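Local coordinates for protein beta-d-glucoside glucohydrolase (Hypocrea jecorina, PDB 3ZZ1) that probably hydrolyses terminal, non-reducing beta-D-glucosyl residues with release of beta-D-glucose, as a secreted glycosidase of cellulose breakdown, at residues S348-G353 / R426-A431; D397-R402 / D516-D521; G484-E489 / V500-L505. All blocks are in the same frame, centred on the assembly; numbering follows the deposited sequence.

Contact 1: residues S348-G353 / R426-A431; sequences SIAVVG and RGKDVA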
loop_
_atom_site.group_PDB
_atom_site.type_symbol
_atom_site.label_atom_id
_atom_site.label_comp_id
_atom_site.label_asym_id
_atom_site.label_seq_id
_atom_site.Cartn_x
_atom_site.Cartn_y
_atom_site.Cartn_z
ATOM N N SER A 348 -35.338 7.560 -14.779
ATOM C CA SER A 348 -34.864 8.502 -13.772
ATOM C C SER A 348 -33.858 7.902 -12.784
ATOM O O SER A 348 -33.943 6.726 -12.417
ATOM C CB SER A 348 -36.048 9.117 -13.015
ATOM O OG SER A 348 -36.796 8.116 -12.352
ATOM N N ILE A 349 -32.910 8.734 -12.364
ATOM C CA ILE A 349 -31.906 8.364 -11.369
ATOM C C ILE A 349 -31.860 9.439 -10.288
ATOM O O ILE A 349 -31.809 10.630 -10.599
ATOM C CB ILE A 349 -30.492 8.214 -12.007
ATOM C CG1 ILE A 349 -30.417 6.947 -12.867
ATOM C CG2 ILE A 349 -29.400 8.184 -10.928
ATOM C CD1 ILE A 349 -29.135 6.804 -13.686
ATOM N N ALA A 350 -31.886 9.020 -9.025
ATOM C CA ALA A 350 -31.572 9.918 -7.919
ATOM C C ALA A 350 -30.116 9.730 -7.479
ATOM O O ALA A 350 -29.637 8.603 -7.337
ATOM C CB ALA A 350 -32.515 9.694 -6.753
ATOM N N VAL A 351 -29.420 10.843 -7.283
ATOM C CA VAL A 351 -28.053 10.830 -6.785
ATOM C C VAL A 351 -28.070 11.565 -5.452
ATOM O O VAL A 351 -28.485 12.720 -5.378
ATOM C CB VAL A 351 -27.063 11.479 -7.792
ATOM C CG1 VAL A 351 -25.665 11.568 -7.204
ATOM C CG2 VAL A 351 -27.028 10.680 -9.098
ATOM N N VAL A 352 -27.641 10.878 -4.400
ATOM C CA VAL A 352 -27.831 11.361 -3.033
ATOM C C VAL A 352 -26.544 11.249 -2.221
ATOM O O VAL A 352 -25.896 10.198 -2.206
ATOM C CB VAL A 352 -28.977 10.586 -2.322
ATOM C CG1 VAL A 352 -29.095 10.993 -0.853
ATOM C CG2 VAL A 352 -30.309 10.797 -3.040
ATOM N N GLY A 353 -26.184 12.338 -1.546
ATOM C CA GLY A 353 -25.018 12.354 -0.662
ATOM C C GLY A 353 -24.034 13.457 -1.001
ATOM O O GLY A 353 -23.792 13.746 -2.172
ATOM N N ARG A 426 -37.619 9.551 -4.039
ATOM C CA ARG A 426 -39.032 9.170 -4.179
ATOM C C ARG A 426 -39.489 9.166 -5.639
ATOM O O ARG A 426 -39.293 10.145 -6.361
ATOM C CB ARG A 426 -39.933 10.087 -3.342
ATOM C CG ARG A 426 -41.258 9.447 -2.916
ATOM C CD ARG A 426 -42.056 10.336 -1.944
ATOM N NE ARG A 426 -41.288 10.702 -0.751
ATOM C CZ ARG A 426 -41.114 9.919 0.312
ATOM N NH1 ARG A 426 -41.659 8.706 0.356
ATOM N NH2 ARG A 426 -40.390 10.350 1.336
ATOM N N GLY A 427 -40.078 8.047 -6.062
ATOM C CA GLY A 427 -40.642 7.911 -7.409
ATOM C C GLY A 427 -39.642 7.631 -8.521
ATOM O O GLY A 427 -40.030 7.538 -9.690
ATOM N N LYS A 428 -38.363 7.489 -8.170
ATOM C CA LYS A 428 -37.315 7.233 -9.166
ATOM C C LYS A 428 -37.078 5.740 -9.388
ATOM O O LYS A 428 -37.322 4.923 -8.494
ATOM C CB LYS A 428 -35.999 7.937 -8.793
ATOM C CG LYS A 428 -36.131 9.400 -8.358
ATOM C CD LYS A 428 -36.867 10.268 -9.387
ATOM C CE LYS A 428 -36.945 11.726 -8.942
ATOM N NZ LYS A 428 -37.669 11.884 -7.649
ATOM N N ASP A 429 -36.611 5.391 -10.586
ATOM C CA ASP A 429 -36.336 3.998 -10.941
ATOM C C ASP A 429 -35.238 3.399 -10.073
ATOM O O ASP A 429 -35.398 2.297 -9.549
ATOM C CB ASP A 429 -35.984 3.874 -12.425
ATOM C CG ASP A 429 -37.141 4.259 -13.327
ATOM O OD1 ASP A 429 -38.207 3.624 -13.232
ATOM O OD2 ASP A 429 -36.991 5.197 -14.130
ATOM N N VAL A 430 -34.129 4.126 -9.937
ATOM C CA VAL A 430 -33.055 3.756 -9.015
ATOM C C VAL A 430 -32.553 4.974 -8.240
ATOM O O VAL A 430 -32.693 6.114 -8.689
ATOM C CB VAL A 430 -31.848 3.062 -9.717
ATOM C CG1 VAL A 430 -32.272 1.751 -10.386
ATOM C CG2 VAL A 430 -31.179 3.996 -10.724
ATOM N N ALA A 431 -31.979 4.711 -7.072
ATOM C CA ALA A 431 -31.379 5.746 -6.249
ATOM C C ALA A 431 -29.968 5.321 -5.878
ATOM O O ALA A 431 -29.766 4.230 -5.339
ATOM C CB ALA A 431 -32.217 5.982 -5.001
HETATM O O HOH W 1 -39.124 7.717 -13.625
#

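Contact 2: residues D397-R402 / D516-D521; sequences DAINTR and DVLWGD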
loop_
_atom_site.group_PDB
_atom_site.type_symbol
_atom_site.label_atom_id
_atom_site.label_comp_id
_atom_site.label_asym_id
_atom_site.label_seq_id
_atom_site.Cartn_x
_atom_site.Cartn_y
_atom_site.Cartn_z
ATOM N N ASP A 397 -21.205 14.534 -11.544
ATOM C CA ASP A 397 -20.983 15.163 -12.843
ATOM C C ASP A 397 -20.840 14.101 -13.934
ATOM O O ASP A 397 -21.397 14.243 -15.026
ATOM C CB ASP A 397 -19.762 16.093 -12.790
ATOM C CG ASP A 397 -19.984 17.311 -11.882
ATOM O OD1 ASP A 397 -21.065 17.930 -11.962
ATOM O OD2 ASP A 397 -19.074 17.659 -11.092
ATOM N N ALA A 398 -20.120 13.025 -13.618
ATOM C CA ALA A 398 -19.950 11.906 -14.542
ATOM C C ALA A 398 -21.249 11.127 -14.751
ATOM O O ALA A 398 -21.572 10.744 -15.883
ATOM C CB ALA A 398 -18.841 10.984 -14.067
ATOM N N ILE A 399 -21.987 10.889 -13.668
ATOM C CA ILE A 399 -23.265 10.173 -13.754
ATOM C C ILE A 399 -24.296 10.982 -14.549
ATOM O O ILE A 399 -25.013 10.425 -15.390
ATOM C CB ILE A 399 -23.800 9.754 -12.356
ATOM C CG1 ILE A 399 -23.027 8.527 -11.852
ATOM C CG2 ILE A 399 -25.311 9.457 -12.396
ATOM C CD1 ILE A 399 -23.178 8.245 -10.364
ATOM N N ASN A 400 -24.339 12.289 -14.295
ATOM C CA ASN A 400 -25.248 13.203 -14.985
ATOM C C ASN A 400 -25.013 13.240 -16.502
ATOM O O ASN A 400 -25.966 13.173 -17.274
ATOM C CB ASN A 400 -25.153 14.612 -14.382
ATOM C CG ASN A 400 -26.231 15.557 -14.901
ATOM O OD1 ASN A 400 -27.352 15.145 -15.203
ATOM N ND2 ASN A 400 -25.893 16.842 -14.993
ATOM N N THR A 401 -23.748 13.330 -16.914
ATOM C CA THR A 401 -23.386 13.313 -18.339
ATOM C C THR A 401 -23.804 12.012 -19.035
ATOM O O THR A 401 -24.374 12.052 -20.130
ATOM C CB THR A 401 -21.876 13.558 -18.546
ATOM O OG1 THR A 401 -21.547 14.873 -18.088
ATOM C CG2 THR A 401 -21.483 13.435 -20.023
ATOM N N ARG A 402 -23.530 10.872 -18.404
ATOM C CA ARG A 402 -23.830 9.574 -19.015
ATOM C C ARG A 402 -25.331 9.320 -19.095
ATOM O O ARG A 402 -25.828 8.812 -20.099
ATOM C CB ARG A 402 -23.118 8.430 -18.276
ATOM C CG ARG A 402 -23.365 7.025 -18.854
ATOM C CD ARG A 402 -22.860 6.881 -20.295
ATOM N NE ARG A 402 -23.087 5.542 -20.847
ATOM C CZ ARG A 402 -22.166 4.580 -20.897
ATOM N NH1 ARG A 402 -20.943 4.790 -20.422
ATOM N NH2 ARG A 402 -22.467 3.401 -21.423
ATOM N N ASP A 516 -17.893 3.755 -15.684
ATOM C CA ASP A 516 -17.401 2.590 -16.442
ATOM C C ASP A 516 -18.019 1.306 -15.891
ATOM O O ASP A 516 -18.446 0.430 -16.652
ATOM C CB ASP A 516 -15.865 2.470 -16.376
ATOM C CG ASP A 516 -15.130 3.630 -17.054
ATOM O OD1 ASP A 516 -15.731 4.393 -17.835
ATOM O OD2 ASP A 516 -13.919 3.776 -16.800
ATOM N N VAL A 517 -18.074 1.217 -14.564
ATOM C CA VAL A 517 -18.608 0.046 -13.877
ATOM C C VAL A 517 -20.138 0.070 -13.791
ATOM O O VAL A 517 -20.788 -0.914 -14.142
ATOM C CB VAL A 517 -17.945 -0.141 -12.483
ATOM C CG1 VAL A 517 -18.735 -1.101 -11.615
ATOM C CG2 VAL A 517 -16.513 -0.631 -12.645
ATOM N N LEU A 518 -20.702 1.194 -13.342
ATOM C CA LEU A 518 -22.155 1.326 -13.152
ATOM C C LEU A 518 -22.961 1.035 -14.418
ATOM O O LEU A 518 -23.998 0.383 -14.349
ATOM C CB LEU A 518 -22.535 2.708 -12.602
ATOM C CG LEU A 518 -22.263 3.086 -11.137
ATOM C CD1 LEU A 518 -22.806 4.483 -10.870
ATOM C CD2 LEU A 518 -22.850 2.092 -10.138
ATOM N N TRP A 519 -22.481 1.525 -15.559
ATOM C CA TRP A 519 -23.151 1.300 -16.843
ATOM C C TRP A 519 -22.659 0.050 -17.579
ATOM O O TRP A 519 -23.156 -0.285 -18.655
ATOM C CB TRP A 519 -23.087 2.550 -17.728
ATOM C CG TRP A 519 -24.311 3.428 -17.576
ATOM C CD1 TRP A 519 -25.455 3.385 -18.333
ATOM C CD2 TRP A 519 -24.520 4.452 -16.595
ATOM N NE1 TRP A 519 -26.358 4.328 -17.888
ATOM C CE2 TRP A 519 -25.810 4.998 -16.825
ATOM C CE3 TRP A 519 -23.747 4.968 -15.547
ATOM C CZ2 TRP A 519 -26.339 6.030 -16.043
ATOM C CZ3 TRP A 519 -24.273 6.000 -14.773
ATOM C CH2 TRP A 519 -25.559 6.517 -15.027
ATOM N N GLY A 520 -21.686 -0.635 -16.986
ATOM C CA GLY A 520 -21.191 -1.901 -17.514
ATOM C C GLY A 520 -20.351 -1.826 -18.775
ATOM O O GLY A 520 -20.288 -2.795 -19.526
ATOM N N ASP A 521 -19.712 -0.683 -19.010
ATOM C CA ASP A 521 -18.702 -0.562 -20.064
ATOM C C ASP A 521 -17.573 -1.553 -19.773
ATOM O O ASP A 521 -17.022 -2.165 -20.683
ATOM C CB ASP A 521 -18.147 0.863 -20.134
ATOM C CG ASP A 521 -19.149 1.865 -20.695
ATOM O OD1 ASP A 521 -20.293 1.479 -21.015
ATOM O OD2 ASP A 521 -18.787 3.051 -20.818
#

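Contact 3: residues G484-E489 / V500-L505; sequences GAIILE and VVWAGL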
loop_
_atom_site.group_PDB
_atom_site.type_symbol
_atom_site.label_atom_id
_atom_site.label_comp_id
_atom_site.label_asym_id
_atom_site.label_seq_id
_atom_site.Cartn_x
_atom_site.Cartn_y
_atom_site.Cartn_z
ATOM N N GLY A 484 -10.897 2.163 4.343
ATOM C CA GLY A 484 -10.874 0.819 4.921
ATOM C C GLY A 484 -12.253 0.277 5.239
ATOM O O GLY A 484 -13.268 0.918 4.941
ATOM N N ALA A 485 -12.278 -0.907 5.852
ATOM C CA ALA A 485 -13.515 -1.609 6.184
ATOM C C ALA A 485 -14.514 -0.760 6.959
ATOM O O ALA A 485 -14.146 -0.010 7.862
ATOM C CB ALA A 485 -13.214 -2.886 6.946
ATOM N N ILE A 486 -15.776 -0.887 6.566
ATOM C CA ILE A 486 -16.908 -0.289 7.251
ATOM C C ILE A 486 -17.858 -1.439 7.532
ATOM O O ILE A 486 -18.012 -2.324 6.691
ATOM C CB ILE A 486 -17.616 0.748 6.342
ATOM C CG1 ILE A 486 -16.770 2.012 6.198
ATOM C CG2 ILE A 486 -19.033 1.084 6.838
ATOM C CD1 ILE A 486 -17.164 2.864 4.998
ATOM N N ILE A 487 -18.481 -1.448 8.709
ATOM C CA ILE A 487 -19.514 -2.441 8.996
ATOM C C ILE A 487 -20.770 -2.070 8.195
ATOM O O ILE A 487 -21.326 -0.978 8.353
ATOM C CB ILE A 487 -19.818 -2.546 10.517
ATOM C CG1 ILE A 487 -18.534 -2.825 11.318
ATOM C CG2 ILE A 487 -20.891 -3.599 10.787
ATOM C CD1 ILE A 487 -17.958 -4.229 11.164
ATOM N N LEU A 488 -21.191 -2.975 7.317
ATOM C CA LEU A 488 -22.257 -2.672 6.363
ATOM C C LEU A 488 -23.593 -3.318 6.733
ATOM O O LEU A 488 -24.557 -3.260 5.964
ATOM C CB LEU A 488 -21.832 -3.086 4.949
ATOM C CG LEU A 488 -20.602 -2.399 4.349
ATOM C CD1 LEU A 488 -20.076 -3.206 3.178
ATOM C CD2 LEU A 488 -20.891 -0.950 3.940
ATOM N N GLU A 489 -23.646 -3.906 7.926
ATOM C CA GLU A 489 -24.796 -4.703 8.374
ATOM C C GLU A 489 -26.114 -3.941 8.487
ATOM O O GLU A 489 -27.174 -4.512 8.227
ATOM C CB GLU A 489 -24.478 -5.407 9.690
ATOM C CG GLU A 489 -23.333 -6.384 9.577
ATOM C CD GLU A 489 -23.581 -7.451 8.532
ATOM O OE1 GLU A 489 -24.617 -8.149 8.626
ATOM O OE2 GLU A 489 -22.736 -7.596 7.621
ATOM N N VAL A 500 -24.324 -2.908 -3.637
ATOM C CA VAL A 500 -23.296 -2.227 -2.855
ATOM C C VAL A 500 -21.983 -2.203 -3.645
ATOM O O VAL A 500 -21.421 -3.249 -3.983
ATOM C CB VAL A 500 -23.090 -2.873 -1.461
ATOM C CG1 VAL A 500 -22.019 -2.127 -0.676
ATOM C CG2 VAL A 500 -24.396 -2.896 -0.672
ATOM N N VAL A 501 -21.518 -0.991 -3.936
ATOM C CA VAL A 501 -20.314 -0.758 -4.715
ATOM C C VAL A 501 -19.217 -0.237 -3.789
ATOM O O VAL A 501 -19.247 0.924 -3.369
ATOM C CB VAL A 501 -20.567 0.274 -5.843
ATOM C CG1 VAL A 501 -19.335 0.423 -6.719
ATOM C CG2 VAL A 501 -21.767 -0.131 -6.693
ATOM N N TRP A 502 -18.272 -1.112 -3.454
ATOM C CA TRP A 502 -17.090 -0.724 -2.697
ATOM C C TRP A 502 -16.100 -0.094 -3.675
ATOM O O TRP A 502 -15.282 -0.783 -4.294
ATOM C CB TRP A 502 -16.471 -1.939 -1.995
ATOM C CG TRP A 502 -15.516 -1.589 -0.883
ATOM C CD1 TRP A 502 -14.150 -1.589 -0.943
ATOM C CD2 TRP A 502 -15.860 -1.196 0.456
ATOM N NE1 TRP A 502 -13.619 -1.217 0.277
ATOM C CE2 TRP A 502 -14.646 -0.970 1.150
ATOM C CE3 TRP A 502 -17.072 -1.013 1.135
ATOM C CZ2 TRP A 502 -14.613 -0.565 2.493
ATOM C CZ3 TRP A 502 -17.041 -0.618 2.474
ATOM C CH2 TRP A 502 -15.817 -0.394 3.134
ATOM N N ALA A 503 -16.191 1.222 -3.816
ATOM C CA ALA A 503 -15.440 1.935 -4.843
ATOM C C ALA A 503 -14.000 2.257 -4.424
ATOM O O ALA A 503 -13.163 2.564 -5.268
ATOM C CB ALA A 503 -16.182 3.192 -5.249
ATOM N N GLY A 504 -13.723 2.188 -3.126
ATOM C CA GLY A 504 -12.374 2.412 -2.609
ATOM C C GLY A 504 -11.916 3.858 -2.652
ATOM O O GLY A 504 -12.671 4.767 -2.316
ATOM N N LEU A 505 -10.668 4.069 -3.055
ATOM C CA LEU A 505 -10.091 5.412 -3.099
ATOM C C LEU A 505 -9.536 5.702 -4.490
ATOM O O LEU A 505 -8.406 5.328 -4.803
ATOM C CB LEU A 505 -9.014 5.587 -2.026
ATOM C CG LEU A 505 -9.418 5.382 -0.567
ATOM C CD1 LEU A 505 -8.182 5.151 0.273
ATOM C CD2 LEU A 505 -10.250 6.552 -0.029
#

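Contact 1: residues S348-G353 / R426-A431
Ser348 and Asp429 hold each other by two hydrogen bonds that run in opposite directions. The backbone N of Ser348 donates to OD2 of Asp429 at 3.0 Å. It meets the anti lone pair of that oxygen, and the bond is bent, with 140° at the hydrogen. In return, the backbone N of Asp429 donates to OG of Ser348 at 3.3 Å. OG lies between the backbone N and the carbonyl carbon of its own residue (chi1 61°), and this brings it to the Asp429 N-H. A water sits 2.7 Å from Ser348 OG and gives a weak bond to Asp429 OD2.

Further along, the backbone N of Ala350 donates to the O of Val430 at 3.0 Å. This bond is nearly straight, at 172°. It marks the start of parallel pairing between strands 348-352 and 430-437. The pairing goes on with Ala350 and Ile432. On its other edge, strand 348-352 bonds to strand 409-413, so it is an inner strand of the mostly parallel six-stranded sheet of the family 3 C-terminal domain.

Lys428 folds its aliphatic chain against strand 348-352. Its CG lies 4.0 Å from Ala350 CB, and its CD packs against CB and OG of Ser348. The chain then bends away. Lys428 NZ donates to Arg426 O at 2.7 Å and also to Ala424 O, at the end of helix 418-425. On one face of the sheet, Ile349 and Val430 lie side by side, with Ile349 CG1 3.7 Å from Val430 CG2. On the other face Ala350 and Ala431 meet, and Val469 of helix 462-472 packs on Ala431.

Bonds between a backbone N-H and a side-chain oxygen thus join the two segments just before the parallel backbone pairing. The lysine charge may be favoured by the carbonyl end of the helix.

Contact 2: residues D397-R402 / D516-D521
Arg402 runs over one face of the Trp519 indole, and the two side chains slide past each other in opposite directions. The CG of Arg402 sits over the face of the Trp519 five-membered ring, 3.8 Å from its centroid, in a CH-pi contact. Here the chain turns at chi2 (62°), which places CD. The guanidinium beyond is stacked on the indole, with centres 4.7 Å apart and planes inclined by 26°. Trp519 CB lies over the centre of one guanidinium face.

The tip of Arg402 meets Asp521 tip to tip in an end-on salt bridge. Arg402 NH1 donates to Asp521 OD2 at 2.8 Å. Arg402 NH2 donates to Asp521 OD1 at 2.9 Å. Both acceptors lie close to the guanidinium plane. OD1 uses its syn lone pair, while OD2 is approached on its syn side but 30° out of the carboxylate plane. Two bonds and one stacked ring should together fix the rotation of the guanidinium. Asp521 is exposed, so this pair lies at the outer side of the contact.

Ile399, one turn before Arg402, fills the inner side. Ile399 CG2 lies at the edge of the indole, 4.0 Å from Trp519 CH2. Ile399 CD1 reaches CD1 of Leu518 at 3.8 Å. Trp519 and Asp521 flank Gly520, where helix 510-518 ends in a Schellman motif. The positive phi of Gly520 turns the chain there, and Asp521 follows within reach of Arg402.

The contact thus joins the middle and C-terminal part of helix 395-404 to the C-terminal end of helix 510-518. Val515 of the latter helix also packs against Ile399 and Arg402. Strand 348-352, in the sheet of the family 3 C-terminal domain, lies under the contact: Val351 packs on Ile399, and Ile349 on Trp519 just after helix 510-518.

Contact 3: residues G484-E489 / V500-L505
Gly484 O faces the rim of the Trp502 indole and also accepts a hydrogen bond from OG of Ser482. It lies near the ring plane, 3.2 Å from Trp502 CZ2 and 3.4 Å from CH2. The oxygen thus meets C-H groups at the edge of the ring, where a slight positive charge would suit it.

The two segments belong to a beta-alpha-beta crossover. Strand 476-482 leads through the loop and the short helix 489-492 into its parallel neighbour, strand 497-502. The contact folds the loop of this crossover back onto the second strand.

Trp502 is the centre of the contact. Its CG is anti to the backbone N (chi1 -163°), and the indole extends from there to the loop. Ala485 CA comes within 4.0 Å of Trp502 CZ2. The backbone N of Ile486 lies 3.5 Å from Trp502 CH2, at an oblique angle to the ring. Ile486 CB stands at the ring edge, in plane, 3.9 Å from Trp502 CH2. CG1 and CD1 of the same isoleucine touch CH2 as well. The six-membered ring is therefore bordered by backbone and aliphatic groups of the loop. The polar end of the indole points to another partner, with NE1 donating to Tyr530 OH.

The contact is buried on both sides. Trp502 and Ile486 both rest on Val480 of strand 476-482. Leu334 of the edge strand 332-336 packs on Leu488, Val500 and Trp502.

Leu488 holds the N-cap position of helix 489-492, and its side chain points back toward the strand. It touches Val500 through CD1, with Leu488 CD1 4.4 Å from Val500 CG1. Both leucine methyls also meet one corner of the indole, with Leu488 CD1 and CD2 each 4.1 Å from Trp502 CZ3.

All three contacts lie in the family 3 C-terminal domain, around one six-stranded sheet. Contact 1 pairs two of its strands. Contact 2 joins helix 395-404 to the end of helix 510-518 and the turn after it, and touches contact 1 through Ile349 CD1 and Trp519 CZ2, 3.7 Å apart. Contact 3 packs a crossover loop on another strand. It lies about 20 Å from contact 1, centre to centre, without touching it, but meets contact 2 where Leu518 packs on Val501. Contact 3 is wholly buried and mostly apolar. Contact 1 relies on backbone bonds within the sheet and a carboxylate bond near its partly exposed end, contact 2 on a salt bridge at its exposed side.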